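PDB 7B4O: superoxide dismutase [Cu-Zn] from Bacteroidetes bacterium GWA2_30_7, which probably catalyses the dismutation of superoxide to dioxygen and hydrogen peroxide at a paired copper-zinc site, here loaded with zinc in both positions. Local coordinates for residues Val34-Asp39 with His48-His53; Gly88-Ile93 with Tyr105-Ile110; Asn41-Gly46 with Met123-Asn128. One frame throughout, in Å; residues are numbered along the deposited sequence.

Contact 1 of 3, residues Val34-Asp39 with His48-His53; sequences VKVVAD and HGFHIH. With ZN (zinc ion), chain E.
The interior of the Greek-key beta-barrel of the Cu-Zn superoxide dismutases is crossed here: Phe50 from strand 46-53 spans the barrel to Val36 and Ala38 on strand 33-41. The two strands are not neighbours in the sheet. Their closest CA atoms, those of Ala38 and Phe50, lie 9.8 Å apart, too far for backbone pairing, and the contact is purely apolar. Phe50 carries CG anti to its backbone N (chi1 -175°), which sends the ring off its own strand into the barrel. Its far end then reaches the methyl of Ala38, with CZ 3.7 Å from Ala38 CB, and the neighbouring CE1 sits at 4.0 Å from the same Ala38 CB. This methyl comes to the ring obliquely. Val36 CG1 instead meets the ring at its edge, near the ring plane, 4.2 Å from Phe50 CE2. CG1 is the Val36 branch anti to the backbone N (chi1 -179°), and the valine and the phenylalanine run antiparallel alongside one another. Met123, Ile25, Leu90 and Ile93 pack round the same phenylalanine, making it part of the hydrophobic core.

Strand 46-53 also has a metal-binding side. His51 and His53, on the strand surface turned from the barrel interior, bind the zinc that occupies the position of copper in this family. His126 adds a third nitrogen, and His69 belongs to the same site. The two rings use different nitrogens: His51 ND1 lies 2.1 Å from the zinc, leaving NE2 for Asp130 OD2, whereas His53 NE2 lies 2.0 Å from it, leaving ND1 for the carbonyl O of Gly67.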
loop_
_atom_site.group_PDB
_atom_site.type_symbol
_atom_site.label_atom_id
_atom_site.label_comp_id
_atom_site.label_asym_id
_atom_site.label_seq_id
_atom_site.Cartn_x
_atom_site.Cartn_y
_atom_site.Cartn_z
ATOM N N VAL A 34 18.660 -3.732 -5.995
ATOM C CA VAL A 34 17.692 -3.497 -4.887
ATOM C C VAL A 34 17.700 -4.724 -3.975
ATOM O O VAL A 34 17.452 -5.834 -4.456
ATOM C CB VAL A 34 16.284 -3.155 -5.404
ATOM C CG1 VAL A 34 15.244 -3.187 -4.280
ATOM C CG2 VAL A 34 16.288 -1.814 -6.115
ATOM N N LYS A 35 18.006 -4.509 -2.703
ATOM C CA LYS A 35 17.970 -5.574 -1.681
ATOM C C LYS A 35 16.518 -5.791 -1.258
ATOM O O LYS A 35 15.884 -4.849 -0.717
ATOM C CB LYS A 35 18.848 -5.214 -0.481
ATOM C CG LYS A 35 18.912 -6.290 0.592
ATOM C CD LYS A 35 19.719 -5.846 1.783
ATOM C CE LYS A 35 19.831 -6.894 2.860
ATOM N NZ LYS A 35 20.768 -6.457 3.918
ATOM N N VAL A 36 16.027 -6.996 -1.495
ATOM C CA VAL A 36 14.668 -7.436 -1.072
ATOM C C VAL A 36 14.840 -8.205 0.228
ATOM O O VAL A 36 15.637 -9.152 0.244
ATOM C CB VAL A 36 14.001 -8.305 -2.150
ATOM C CG1 VAL A 36 12.605 -8.740 -1.738
ATOM C CG2 VAL A 36 13.989 -7.567 -3.481
ATOM N N VAL A 37 14.159 -7.765 1.281
ATOM C CA VAL A 37 14.163 -8.464 2.592
ATOM C C VAL A 37 12.715 -8.707 2.996
ATOM O O VAL A 37 11.971 -7.733 3.170
ATOM C CB VAL A 37 14.906 -7.676 3.684
ATOM C CG1 VAL A 37 14.849 -8.426 5.012
ATOM C CG2 VAL A 37 16.337 -7.400 3.288
ATOM N N ALA A 38 12.348 -9.968 3.178
ATOM C CA ALA A 38 10.982 -10.365 3.562
ATOM C C ALA A 38 11.056 -11.132 4.873
ATOM O O ALA A 38 11.912 -12.020 5.017
ATOM C CB ALA A 38 10.333 -11.186 2.488
ATOM N N ASP A 39 10.162 -10.777 5.794
ATOM C CA ASP A 39 9.998 -11.476 7.085
ATOM C C ASP A 39 8.507 -11.707 7.275
ATOM O O ASP A 39 7.796 -10.733 7.594
ATOM C CB ASP A 39 10.623 -10.684 8.222
ATOM C CG ASP A 39 12.129 -10.678 8.103
ATOM O OD1 ASP A 39 12.735 -11.745 8.337
ATOM O OD2 ASP A 39 12.662 -9.635 7.723
ATOM N N HIS A 48 6.623 -20.911 -1.296
ATOM C CA HIS A 48 5.453 -20.091 -1.678
ATOM C C HIS A 48 5.853 -19.084 -2.747
ATOM O O HIS A 48 6.808 -18.328 -2.517
ATOM C CB HIS A 48 4.899 -19.370 -0.449
ATOM C CG HIS A 48 4.348 -20.297 0.572
ATOM N ND1 HIS A 48 3.025 -20.619 0.597
ATOM C CD2 HIS A 48 4.932 -20.967 1.579
ATOM C CE1 HIS A 48 2.792 -21.451 1.597
ATOM N NE2 HIS A 48 3.947 -21.673 2.227
ATOM N N GLY A 49 5.121 -19.070 -3.860
ATOM C CA GLY A 49 5.250 -18.004 -4.859
ATOM C C GLY A 49 5.219 -16.637 -4.211
ATOM O O GLY A 49 4.386 -16.383 -3.328
ATOM N N PHE A 50 6.100 -15.763 -4.676
ATOM C CA PHE A 50 6.391 -14.454 -4.047
ATOM C C PHE A 50 6.522 -13.446 -5.184
ATOM O O PHE A 50 7.564 -13.448 -5.866
ATOM C CB PHE A 50 7.663 -14.595 -3.204
ATOM C CG PHE A 50 8.050 -13.392 -2.394
ATOM C CD1 PHE A 50 7.382 -13.065 -1.223
ATOM C CD2 PHE A 50 9.134 -12.616 -2.774
ATOM C CE1 PHE A 50 7.771 -11.958 -0.471
ATOM C CE2 PHE A 50 9.534 -11.523 -2.024
ATOM C CZ PHE A 50 8.849 -11.196 -0.876
ATOM N N HIS A 51 5.485 -12.655 -5.435
ATOM C CA HIS A 51 5.384 -11.865 -6.684
ATOM C C HIS A 51 4.937 -10.437 -6.440
ATOM O O HIS A 51 4.139 -10.182 -5.521
ATOM C CB HIS A 51 4.367 -12.482 -7.637
ATOM C CG HIS A 51 4.614 -13.902 -7.980
ATOM N ND1 HIS A 51 3.563 -14.771 -8.163
ATOM C CD2 HIS A 51 5.755 -14.602 -8.161
ATOM C CE1 HIS A 51 4.045 -15.959 -8.484
ATOM N NE2 HIS A 51 5.398 -15.882 -8.468
ATOM N N ILE A 52 5.387 -9.548 -7.324
ATOM C CA ILE A 52 4.782 -8.205 -7.459
ATOM C C ILE A 52 3.686 -8.327 -8.501
ATOM O O ILE A 52 3.985 -8.767 -9.662
ATOM C CB ILE A 52 5.807 -7.128 -7.841
ATOM C CG1 ILE A 52 7.022 -7.148 -6.914
ATOM C CG2 ILE A 52 5.138 -5.772 -7.880
ATOM C CD1 ILE A 52 8.071 -6.126 -7.257
ATOM N N HIS A 53 2.457 -7.999 -8.129
ATOM C CA HIS A 53 1.305 -7.994 -9.050
ATOM C C HIS A 53 1.009 -6.555 -9.478
ATOM O O HIS A 53 1.520 -5.609 -8.856
ATOM C CB HIS A 53 0.121 -8.735 -8.433
ATOM C CG HIS A 53 0.237 -10.227 -8.479
ATOM N ND1 HIS A 53 -0.750 -11.012 -9.017
ATOM C CD2 HIS A 53 1.192 -11.079 -8.055
ATOM C CE1 HIS A 53 -0.409 -12.289 -8.928
ATOM N NE2 HIS A 53 0.754 -12.369 -8.302
HETATM ZN ZN ZN E . 1.535 -14.238 -8.316
#

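Contact 2 of 3, residues Gly88-Ile93 with Tyr105-Ile110. With ZN (zinc ion), chain F.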
loop_
_atom_site.group_PDB
_atom_site.type_symbol
_atom_site.label_atom_id
_atom_site.label_comp_id
_atom_site.label_asym_id
_atom_site.label_seq_id
_atom_site.Cartn_x
_atom_site.Cartn_y
_atom_site.Cartn_z
ATOM N N GLY A 88 7.839 -8.462 -11.849
ATOM C CA GLY A 88 7.270 -8.940 -10.571
ATOM C C GLY A 88 7.710 -10.338 -10.161
ATOM O O GLY A 88 7.204 -10.828 -9.129
ATOM N N ASP A 89 8.567 -11.020 -10.920
ATOM C CA ASP A 89 8.930 -12.433 -10.643
ATOM C C ASP A 89 10.039 -12.512 -9.600
ATOM O O ASP A 89 11.217 -12.590 -9.964
ATOM C CB ASP A 89 9.295 -13.165 -11.936
ATOM C CG ASP A 89 8.097 -13.386 -12.833
ATOM O OD1 ASP A 89 6.935 -13.214 -12.348
ATOM O OD2 ASP A 89 8.326 -13.728 -14.017
ATOM N N LEU A 90 9.660 -12.492 -8.313
ATOM C CA LEU A 90 10.632 -12.528 -7.196
ATOM C C LEU A 90 10.761 -13.961 -6.653
ATOM O O LEU A 90 11.374 -14.116 -5.604
ATOM C CB LEU A 90 10.210 -11.552 -6.092
ATOM C CG LEU A 90 9.816 -10.141 -6.530
ATOM C CD1 LEU A 90 9.715 -9.231 -5.319
ATOM C CD2 LEU A 90 10.778 -9.528 -7.543
ATOM N N GLY A 91 10.283 -14.966 -7.395
ATOM C CA GLY A 91 10.545 -16.389 -7.123
ATOM C C GLY A 91 9.692 -16.937 -5.990
ATOM O O GLY A 91 8.459 -16.772 -6.034
ATOM N N ASN A 92 10.337 -17.592 -5.030
ATOM C CA ASN A 92 9.655 -18.266 -3.901
ATOM C C ASN A 92 10.235 -17.758 -2.588
ATOM O O ASN A 92 11.443 -17.445 -2.521
ATOM C CB ASN A 92 9.780 -19.785 -3.961
ATOM C CG ASN A 92 8.971 -20.352 -5.104
ATOM O OD1 ASN A 92 7.746 -20.368 -5.038
ATOM N ND2 ASN A 92 9.639 -20.783 -6.158
ATOM N N ILE A 93 9.389 -17.762 -1.568
ATOM C CA ILE A 93 9.840 -17.616 -0.167
ATOM C C ILE A 93 9.563 -18.948 0.538
ATOM O O ILE A 93 8.520 -19.562 0.279
ATOM C CB ILE A 93 9.182 -16.402 0.509
ATOM C CG1 ILE A 93 9.831 -16.146 1.869
ATOM C CG2 ILE A 93 7.675 -16.541 0.590
ATOM C CD1 ILE A 93 9.478 -14.820 2.489
ATOM N N TYR A 105 17.560 -11.207 -1.024
ATOM C CA TYR A 105 18.338 -11.339 -2.280
ATOM C C TYR A 105 18.406 -9.962 -2.933
ATOM O O TYR A 105 17.639 -9.050 -2.565
ATOM C CB TYR A 105 17.756 -12.417 -3.201
ATOM C CG TYR A 105 16.626 -11.948 -4.074
ATOM C CD1 TYR A 105 15.342 -11.815 -3.581
ATOM C CD2 TYR A 105 16.853 -11.602 -5.397
ATOM C CE1 TYR A 105 14.310 -11.359 -4.381
ATOM C CE2 TYR A 105 15.830 -11.156 -6.214
ATOM C CZ TYR A 105 14.553 -11.036 -5.704
ATOM O OH TYR A 105 13.530 -10.591 -6.481
ATOM N N ILE A 106 19.325 -9.841 -3.883
ATOM C CA ILE A 106 19.554 -8.602 -4.666
ATOM C C ILE A 106 18.877 -8.770 -6.025
ATOM O O ILE A 106 19.282 -9.669 -6.804
ATOM C CB ILE A 106 21.059 -8.326 -4.816
ATOM C CG1 ILE A 106 21.766 -8.239 -3.462
ATOM C CG2 ILE A 106 21.264 -7.083 -5.658
ATOM C CD1 ILE A 106 21.189 -7.203 -2.525
ATOM N N ASP A 107 17.898 -7.920 -6.291
ATOM C CA ASP A 107 17.160 -7.883 -7.570
ATOM C C ASP A 107 17.745 -6.759 -8.423
ATOM O O ASP A 107 17.896 -5.645 -7.933
ATOM C CB ASP A 107 15.665 -7.721 -7.315
ATOM C CG ASP A 107 14.859 -7.999 -8.562
ATOM O OD1 ASP A 107 14.888 -7.156 -9.476
ATOM O OD2 ASP A 107 14.219 -9.039 -8.607
ATOM N N LYS A 108 18.076 -7.062 -9.679
ATOM C CA LYS A 108 18.742 -6.106 -10.601
ATOM C C LYS A 108 17.722 -5.467 -11.550
ATOM O O LYS A 108 18.144 -4.669 -12.394
ATOM C CB LYS A 108 19.848 -6.840 -11.359
ATOM C CG LYS A 108 20.989 -7.310 -10.470
ATOM C CD LYS A 108 22.271 -7.603 -11.223
ATOM C CE LYS A 108 23.489 -7.627 -10.324
ATOM N NZ LYS A 108 24.048 -6.270 -10.109
ATOM N N MET A 109 16.434 -5.776 -11.416
ATOM C CA MET A 109 15.384 -5.304 -12.357
ATOM C C MET A 109 14.424 -4.311 -11.689
ATOM O O MET A 109 13.941 -3.407 -12.380
ATOM C CB MET A 109 14.589 -6.488 -12.914
ATOM C CG MET A 109 15.435 -7.427 -13.738
ATOM S SD MET A 109 14.439 -8.303 -14.938
ATOM C CE MET A 109 15.698 -9.164 -15.890
ATOM N N ILE A 110 14.121 -4.470 -10.400
ATOM C CA ILE A 110 13.085 -3.614 -9.756
ATOM C C ILE A 110 13.671 -2.217 -9.484
ATOM O O ILE A 110 14.853 -2.104 -9.085
ATOM C CB ILE A 110 12.469 -4.301 -8.520
ATOM C CG1 ILE A 110 13.478 -4.570 -7.407
ATOM C CG2 ILE A 110 11.749 -5.580 -8.934
ATOM C CD1 ILE A 110 12.913 -5.467 -6.320
HETATM ZN ZN ZN F . 5.503 -13.768 -13.503
#
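This is a packing contact in the Greek-key barrel between strand 89-95 and the end of strand 101-107 with the turn after it, in which Leu90 pushes into a polar corner formed by Tyr105 and Asp107. Leu90 CD2 lies 3.1 Å from Tyr105 OH, a tight approach of a methyl to a hydroxyl, and 3.6 Å from Asp107 OD2. The leucine crosses both side chains at about a right angle. The same Leu90 CD2 also meets Ile110 CG2 at 4.3 Å. Tyr105 holds CG between its backbone N and carbonyl carbon (chi1 84°), leaning the ring inward and on toward Asp107.

The hydroxyl of Tyr105 donates to Asp107 OD2 over 2.7 Å, using the anti lone pair of that oxygen; Arg85 forms a salt bridge to the same OD2. Asp107 OD1 accepts from Met109 N at 2.8 Å, an Asx turn, and from Ile110 N at 2.9 Å, which widens it to an Asx motif; the two donors come from opposite faces of the carboxylate plane. An alanine here is likely to leave Arg85 without this anionic mate, the Tyr105 hydroxyl without its acceptor and the turn to Ile110 less firmly set. Next to Leu90, Asp89 OD1 binds the second zinc at 1.9 Å, with His69, His77 and His86. The buried carboxylate of Asp107 is thus gripped at both oxygens, and its partners probably favour the ionised form.

Contact 3 of 3, residues Asn41-Gly46 with Met123-Asn128. With ZN (zinc ion), chain E.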
loop_
_atom_site.group_PDB
_atom_site.type_symbol
_atom_site.label_atom_id
_atom_site.label_comp_id
_atom_site.label_asym_id
_atom_site.label_seq_id
_atom_site.Cartn_x
_atom_site.Cartn_y
_atom_site.Cartn_z
ATOM N N ASN A 41 5.156 -14.489 8.574
ATOM C CA ASN A 41 4.716 -15.531 9.528
ATOM C C ASN A 41 3.362 -16.082 9.084
ATOM O O ASN A 41 2.686 -15.461 8.248
ATOM C CB ASN A 41 4.639 -14.962 10.943
ATOM C CG ASN A 41 5.983 -14.499 11.464
ATOM O OD1 ASN A 41 6.807 -15.312 11.867
ATOM N ND2 ASN A 41 6.228 -13.199 11.418
ATOM N N GLY A 42 2.985 -17.224 9.647
ATOM C CA GLY A 42 1.655 -17.820 9.438
ATOM C C GLY A 42 1.561 -18.606 8.144
ATOM O O GLY A 42 0.430 -18.953 7.762
ATOM N N LEU A 43 2.692 -18.903 7.497
ATOM C CA LEU A 43 2.715 -19.673 6.228
ATOM C C LEU A 43 2.768 -21.174 6.502
ATOM O O LEU A 43 3.425 -21.593 7.448
ATOM C CB LEU A 43 3.929 -19.257 5.398
ATOM C CG LEU A 43 3.751 -17.967 4.620
ATOM C CD1 LEU A 43 5.097 -17.422 4.214
ATOM C CD2 LEU A 43 2.855 -18.159 3.407
ATOM N N SER A 44 2.147 -21.961 5.630
ATOM C CA SER A 44 2.357 -23.426 5.627
ATOM C C SER A 44 3.832 -23.668 5.333
ATOM O O SER A 44 4.439 -22.969 4.514
ATOM C CB SER A 44 1.444 -24.144 4.669
ATOM O OG SER A 44 1.639 -23.710 3.338
ATOM N N PRO A 45 4.493 -24.621 6.015
ATOM C CA PRO A 45 5.897 -24.907 5.737
ATOM C C PRO A 45 6.110 -25.236 4.254
ATOM O O PRO A 45 5.262 -25.885 3.658
ATOM C CB PRO A 45 6.204 -26.110 6.636
ATOM C CG PRO A 45 5.247 -25.931 7.778
ATOM C CD PRO A 45 3.977 -25.426 7.127
ATOM N N GLY A 46 7.231 -24.773 3.709
ATOM C CA GLY A 46 7.653 -25.043 2.324
ATOM C C GLY A 46 7.668 -23.786 1.470
ATOM O O GLY A 46 7.681 -22.659 2.025
ATOM N N MET A 123 2.351 -6.735 -3.465
ATOM C CA MET A 123 2.990 -8.037 -3.212
ATOM C C MET A 123 1.871 -9.049 -3.016
ATOM O O MET A 123 0.902 -8.752 -2.279
ATOM C CB MET A 123 3.901 -8.002 -1.983
ATOM C CG MET A 123 5.204 -7.230 -2.184
ATOM S SD MET A 123 6.231 -7.954 -3.484
ATOM C CE MET A 123 6.314 -9.661 -2.958
ATOM N N ILE A 124 1.997 -10.193 -3.667
ATOM C CA ILE A 124 1.110 -11.363 -3.466
ATOM C C ILE A 124 1.992 -12.527 -3.045
ATOM O O ILE A 124 2.997 -12.796 -3.691
ATOM C CB ILE A 124 0.295 -11.687 -4.729
ATOM C CG1 ILE A 124 -0.724 -10.597 -5.052
ATOM C CG2 ILE A 124 -0.380 -13.041 -4.585
ATOM C CD1 ILE A 124 -1.873 -10.492 -4.032
ATOM N N VAL A 125 1.595 -13.195 -1.961
ATOM C CA VAL A 125 2.195 -14.488 -1.562
ATOM C C VAL A 125 1.184 -15.566 -1.926
ATOM O O VAL A 125 -0.012 -15.380 -1.694
ATOM C CB VAL A 125 2.597 -14.507 -0.079
ATOM C CG1 VAL A 125 3.249 -15.827 0.293
ATOM C CG2 VAL A 125 3.499 -13.329 0.253
ATOM N N HIS A 126 1.666 -16.644 -2.519
ATOM C CA HIS A 126 0.817 -17.740 -3.035
ATOM C C HIS A 126 0.822 -18.945 -2.097
ATOM O O HIS A 126 1.739 -19.118 -1.292
ATOM C CB HIS A 126 1.260 -18.124 -4.444
ATOM C CG HIS A 126 0.918 -17.109 -5.483
ATOM N ND1 HIS A 126 -0.311 -17.085 -6.095
ATOM C CD2 HIS A 126 1.643 -16.096 -6.036
ATOM C CE1 HIS A 126 -0.337 -16.088 -6.977
ATOM N NE2 HIS A 126 0.853 -15.471 -6.972
ATOM N N LYS A 127 -0.209 -19.765 -2.238
ATOM C CA LYS A 127 -0.390 -20.998 -1.441
ATOM C C LYS A 127 0.699 -22.008 -1.801
ATOM O O LYS A 127 1.224 -22.660 -0.896
ATOM C CB LYS A 127 -1.783 -21.575 -1.683
ATOM C CG LYS A 127 -2.072 -22.847 -0.901
ATOM C CD LYS A 127 -3.441 -23.417 -1.132
ATOM C CE LYS A 127 -3.590 -24.809 -0.546
ATOM N NZ LYS A 127 -2.893 -24.955 0.755
ATOM N N ASN A 128 1.015 -22.134 -3.091
ATOM C CA ASN A 128 1.948 -23.170 -3.585
ATOM C C ASN A 128 3.209 -22.521 -4.165
ATOM O O ASN A 128 3.301 -21.290 -4.269
ATOM C CB ASN A 128 1.256 -24.066 -4.607
ATOM C CG ASN A 128 0.039 -24.739 -4.010
ATOM O OD1 ASN A 128 0.053 -25.175 -2.846
ATOM N ND2 ASN A 128 -1.036 -24.777 -4.775
HETATM ZN ZN ZN E . 1.535 -14.238 -8.316
#
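Leu43 lies in the loop that carries the Greek-key connection from strand 33-41 across to strand 46-53, and its side chain meets Val125 of strand 122-126 at one end of the beta-barrel. A leucine at this place plugs the barrel mouth in relatives such as the human enzyme, and the packing here is consistent with that role. Leu43 leaves its backbone alongside the strand and turns its end in toward it. CG stands anti to the carbonyl carbon (chi1 -80°), and chi2 of 162° sets CD1 anti to CA and leaves CD2 folded to the side, where Leu43 CD2 meets Val125 CG1 at 3.9 Å. The valine presents that methyl by holding CG1 anti to its backbone N (chi1 -178°). The two side chains cross obliquely, one branch of each doing the touching. His48, Val21, Val144 and Ile13 surround the pair.

The backbones come nearest at Ser44 and Lys127, yet the contact there is loose: Ser44 OG stays 4.4 Å from Lys127 O, beyond bonding range. The loop is tied to the strand through an intermediary, His48, whose NE2 bonds to the carbonyl O of Ser44 and whose ND1 bonds to that of His126.

His126 turns its imidazole the other way from Val125, toward the metal. One face of the ring is covered, off-centre, by Ile124 CG2, 3.6 Å above the ring plane of His126. The ring ND1 bonds to the carbonyl O of Gly141, consistent with fixing the ring's rotation, and the other ring nitrogen, His126 NE2, binds the zinc at 1.9 Å.

The three contacts share one barrel. Contact 1 and contact 2 have centres about 6 Å apart and are stitched by backbone pairing on both flanks: His48 O to Ile93 N at 2.8 Å and Val34 O to Asp107 N at 2.8 Å. Contact 3 lies about 11 Å from contact 1, centre to centre, and joins it through His51 O to Ile124 N at 2.8 Å. Both supply ligands to one zinc, His51 and His53 from contact 1 and His126 from contact 3. Contact 2 brings Asp89 to the other zinc, and His69 belongs to both metal sites. Contacts 2 and 3, about 16 Å apart between centres, still meet inside the barrel, Leu90 CD1 lying 4.1 Å from Met123 SD.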